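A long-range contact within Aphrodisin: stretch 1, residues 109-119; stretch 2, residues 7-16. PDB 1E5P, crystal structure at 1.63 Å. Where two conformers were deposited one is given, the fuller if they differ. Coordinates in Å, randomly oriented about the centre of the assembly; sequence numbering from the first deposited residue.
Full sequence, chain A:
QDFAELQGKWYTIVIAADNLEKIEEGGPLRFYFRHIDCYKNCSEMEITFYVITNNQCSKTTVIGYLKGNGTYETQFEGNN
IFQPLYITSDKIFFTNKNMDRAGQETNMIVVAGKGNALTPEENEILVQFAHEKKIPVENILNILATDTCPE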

# COMPACT_ATOMS: atom_id res chain seq x y z
N ILE A 109 -0.35 4.69 -5.15
CA ILE A 109 -0.99 5.23 -3.95
C ILE A 109 -1.75 4.05 -3.35
O ILE A 109 -2.43 3.31 -4.06
CB ILE A 109 -2.00 6.37 -4.21
CG1 ILE A 109 -1.23 7.59 -4.71
CG2 ILE A 109 -2.75 6.71 -2.91
CD1 ILE A 109 -2.11 8.64 -5.36
N VAL A 110 -1.56 3.81 -2.05
CA VAL A 110 -2.25 2.74 -1.36
C VAL A 110 -3.06 3.37 -0.22
O VAL A 110 -2.51 4.20 0.52
CB VAL A 110 -1.25 1.71 -0.77
CG1 VAL A 110 -1.98 0.66 0.04
CG2 VAL A 110 -0.45 1.10 -1.92
N VAL A 111 -4.34 3.03 -0.14
CA VAL A 111 -5.14 3.54 1.00
C VAL A 111 -5.46 2.34 1.90
O VAL A 111 -6.14 1.41 1.50
CB VAL A 111 -6.45 4.20 0.57
CG1 VAL A 111 -7.20 4.76 1.79
CG2 VAL A 111 -6.20 5.30 -0.47
N ALA A 112 -4.92 2.37 3.11
CA ALA A 112 -5.18 1.32 4.10
C ALA A 112 -6.35 1.80 4.98
O ALA A 112 -6.44 3.00 5.19
CB ALA A 112 -3.95 1.15 4.97
N GLY A 113 -7.18 0.90 5.47
CA GLY A 113 -8.28 1.28 6.33
C GLY A 113 -8.66 0.19 7.30
O GLY A 113 -8.15 -0.93 7.28
N LYS A 114 -9.63 0.52 8.16
CA LYS A 114 -10.12 -0.46 9.13
C LYS A 114 -11.12 -1.41 8.57
O LYS A 114 -11.48 -2.42 9.22
CB LYS A 114 -10.59 0.28 10.39
CG LYS A 114 -9.44 1.09 11.00
CD LYS A 114 -8.42 0.18 11.66
CE LYS A 114 -7.24 0.97 12.22
NZ LYS A 114 -6.37 0.07 13.03
N GLY A 115 -11.63 -1.18 7.35
CA GLY A 115 -12.48 -2.19 6.75
C GLY A 115 -13.53 -1.64 5.80
O GLY A 115 -13.90 -2.33 4.84
N ASN A 116 -14.01 -0.45 6.06
CA ASN A 116 -15.06 0.12 5.21
C ASN A 116 -14.51 0.75 3.94
O ASN A 116 -13.35 1.13 3.85
CB ASN A 116 -15.80 1.20 6.00
CG ASN A 116 -16.66 0.64 7.12
OD1 ASN A 116 -17.34 -0.37 6.92
ND2 ASN A 116 -16.63 1.29 8.28
N ALA A 117 -15.41 0.82 2.95
CA ALA A 117 -15.11 1.53 1.70
C ALA A 117 -14.88 3.00 2.05
O ALA A 117 -15.30 3.51 3.08
CB ALA A 117 -16.30 1.43 0.76
N LEU A 118 -14.19 3.72 1.18
CA LEU A 118 -13.90 5.12 1.38
C LEU A 118 -15.18 5.98 1.35
O LEU A 118 -16.06 5.66 0.56
CB LEU A 118 -13.01 5.63 0.22
CG LEU A 118 -11.59 5.09 0.13
CD1 LEU A 118 -10.70 6.10 -0.60
CD2 LEU A 118 -11.00 4.73 1.48
N THR A 119 -15.22 6.99 2.18
CA THR A 119 -16.37 7.92 2.13
C THR A 119 -16.13 8.87 0.98
O THR A 119 -15.05 8.94 0.39
CB THR A 119 -16.43 8.75 3.42
OG1 THR A 119 -15.22 9.51 3.52
CG2 THR A 119 -16.56 7.87 4.65
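Stretch 2 7-16: QGKWYTIVIA

Stretch 2 runs antiparallel to stretch 1 as its neighbour in a β-sheet: strand 11-16 lies beside strand 109-113 with N-to-C directions 138° apart and a closest axial approach of 4.5 Å. Within the two strands the backbone is extended except at Ile13 (phi/psi -95/-51), where a β-bulge shifts the register by one. Ile109 pairs with Ala16 (CA-CA 5.1 Å), Val110 with Ile15 (CA-CA 4.5 Å) and Val111 with Val14 (CA-CA 5.3 Å); past the extra residue Ile13, Ala112 faces Thr12 (CA-CA 4.6 Å) and Gly113 faces Tyr11 (CA-CA 5.3 Å).

At one end Ala16 N donates to Ile109 O and Ile109 N to Ala16 O, both at 2.8 Å. In the middle Val111 N gives a nearly linear bond to Val14 O (2.9 Å, 179°). Val111 O accepts twice, as the bulge brings two amides to it: Ile13 N at 2.8 Å and, weakly, Val14 N at 3.4 Å. Beyond the bulge Gly113 N donates to Tyr11 O (2.9 Å) and Tyr11 N to Gly113 O (2.8 Å).

Past the strand, Lys114 starts away from stretch 2 at CB, yet its chain returns across Trp10. Its CE lies 3.6 Å and its NZ 4.1 Å from the centroid of the six-membered ring, over one face, a CH-π and a cation-π contact. The ammonium donates to Lys9 O, 2.7 Å from Lys114 NZ, and to a water 2.9 Å from Lys114 NZ; that water donates to Gln7 O, 2.7 Å from the water oxygen.

Apolar side chains add to the backbone pairing. Val111 CG2 meets Val14 CG2 at a tight 3.1 Å, and Leu118 CD2 reaches Ile13 CG2 at 3.8 Å. Gly113 leaves room for Ile13: an ideal CB there would sit 2.8 Å from Ile13 CG1, a clash.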

# COMPACT_ATOMS: atom_id res chain seq x y z
N GLN A 7 0.73 1.90 13.66
CA GLN A 7 0.53 0.62 14.33
C GLN A 7 -0.90 0.14 14.46
O GLN A 7 -1.79 0.91 14.85
CB GLN A 7 1.14 0.78 15.74
CG GLN A 7 0.86 -0.36 16.69
CD GLN A 7 1.90 -1.46 16.68
OE1 GLN A 7 3.10 -1.21 16.78
NE2 GLN A 7 1.41 -2.70 16.59
N GLY A 8 -1.17 -1.14 14.14
CA GLY A 8 -2.48 -1.73 14.28
C GLY A 8 -2.95 -2.59 13.10
O GLY A 8 -2.20 -2.86 12.18
N LYS A 9 -4.19 -3.05 13.19
CA LYS A 9 -4.81 -3.87 12.15
C LYS A 9 -5.25 -2.95 11.01
O LYS A 9 -5.77 -1.85 11.21
CB LYS A 9 -6.02 -4.59 12.72
CG LYS A 9 -6.95 -5.22 11.70
CD LYS A 9 -8.16 -5.82 12.43
CE LYS A 9 -8.43 -7.23 11.95
NZ LYS A 9 -9.56 -7.84 12.73
N TRP A 10 -4.95 -3.36 9.77
CA TRP A 10 -5.31 -2.57 8.61
C TRP A 10 -5.61 -3.52 7.42
O TRP A 10 -5.07 -4.62 7.39
CB TRP A 10 -4.15 -1.69 8.12
CG TRP A 10 -3.73 -0.63 9.09
CD1 TRP A 10 -2.69 -0.71 9.98
CD2 TRP A 10 -4.36 0.64 9.31
NE1 TRP A 10 -2.64 0.44 10.73
CE2 TRP A 10 -3.64 1.28 10.34
CE3 TRP A 10 -5.44 1.28 8.72
CZ2 TRP A 10 -3.99 2.56 10.79
CZ3 TRP A 10 -5.79 2.54 9.17
CH2 TRP A 10 -5.05 3.15 10.19
N TYR A 11 -6.46 -3.03 6.54
CA TYR A 11 -6.80 -3.73 5.30
C TYR A 11 -6.51 -2.80 4.12
O TYR A 11 -6.50 -1.60 4.27
CB TYR A 11 -8.31 -4.06 5.26
CG TYR A 11 -8.74 -5.00 6.37
CD1 TYR A 11 -8.50 -6.36 6.27
CD2 TYR A 11 -9.37 -4.51 7.50
CE1 TYR A 11 -8.89 -7.23 7.28
CE2 TYR A 11 -9.77 -5.36 8.52
CZ TYR A 11 -9.52 -6.71 8.40
OH TYR A 11 -9.91 -7.58 9.39
N THR A 12 -6.22 -3.38 2.95
CA THR A 12 -6.07 -2.53 1.76
C THR A 12 -7.47 -2.20 1.22
O THR A 12 -8.27 -3.12 0.97
CB THR A 12 -5.30 -3.25 0.64
OG1 THR A 12 -4.04 -3.68 1.13
CG2 THR A 12 -5.04 -2.28 -0.53
N ILE A 13 -7.75 -0.90 1.13
CA ILE A 13 -9.08 -0.52 0.61
C ILE A 13 -8.96 -0.25 -0.89
O ILE A 13 -9.74 -0.76 -1.70
CB ILE A 13 -9.62 0.71 1.34
CG1 ILE A 13 -9.54 0.57 2.87
CG2 ILE A 13 -11.07 0.97 0.89
CD1 ILE A 13 -10.19 -0.66 3.41
N VAL A 14 -8.00 0.59 -1.27
CA VAL A 14 -7.83 0.93 -2.70
C VAL A 14 -6.34 1.00 -3.01
O VAL A 14 -5.53 1.29 -2.12
CB VAL A 14 -8.47 2.27 -3.10
CG1 VAL A 14 -9.95 2.39 -2.83
CG2 VAL A 14 -7.68 3.43 -2.51
N ILE A 15 -5.96 0.71 -4.26
CA ILE A 15 -4.61 0.88 -4.72
C ILE A 15 -4.70 1.57 -6.11
O ILE A 15 -5.59 1.13 -6.86
CB ILE A 15 -3.78 -0.39 -4.91
CG1 ILE A 15 -3.59 -1.16 -3.60
CG2 ILE A 15 -2.38 -0.02 -5.44
CD1 ILE A 15 -2.98 -2.54 -3.79
N ALA A 16 -3.90 2.57 -6.32
CA ALA A 16 -3.85 3.24 -7.64
C ALA A 16 -2.41 3.15 -8.15
O ALA A 16 -1.48 3.27 -7.33
CB ALA A 16 -4.27 4.70 -7.51
O HOH W 1 -4.32 1.56 14.34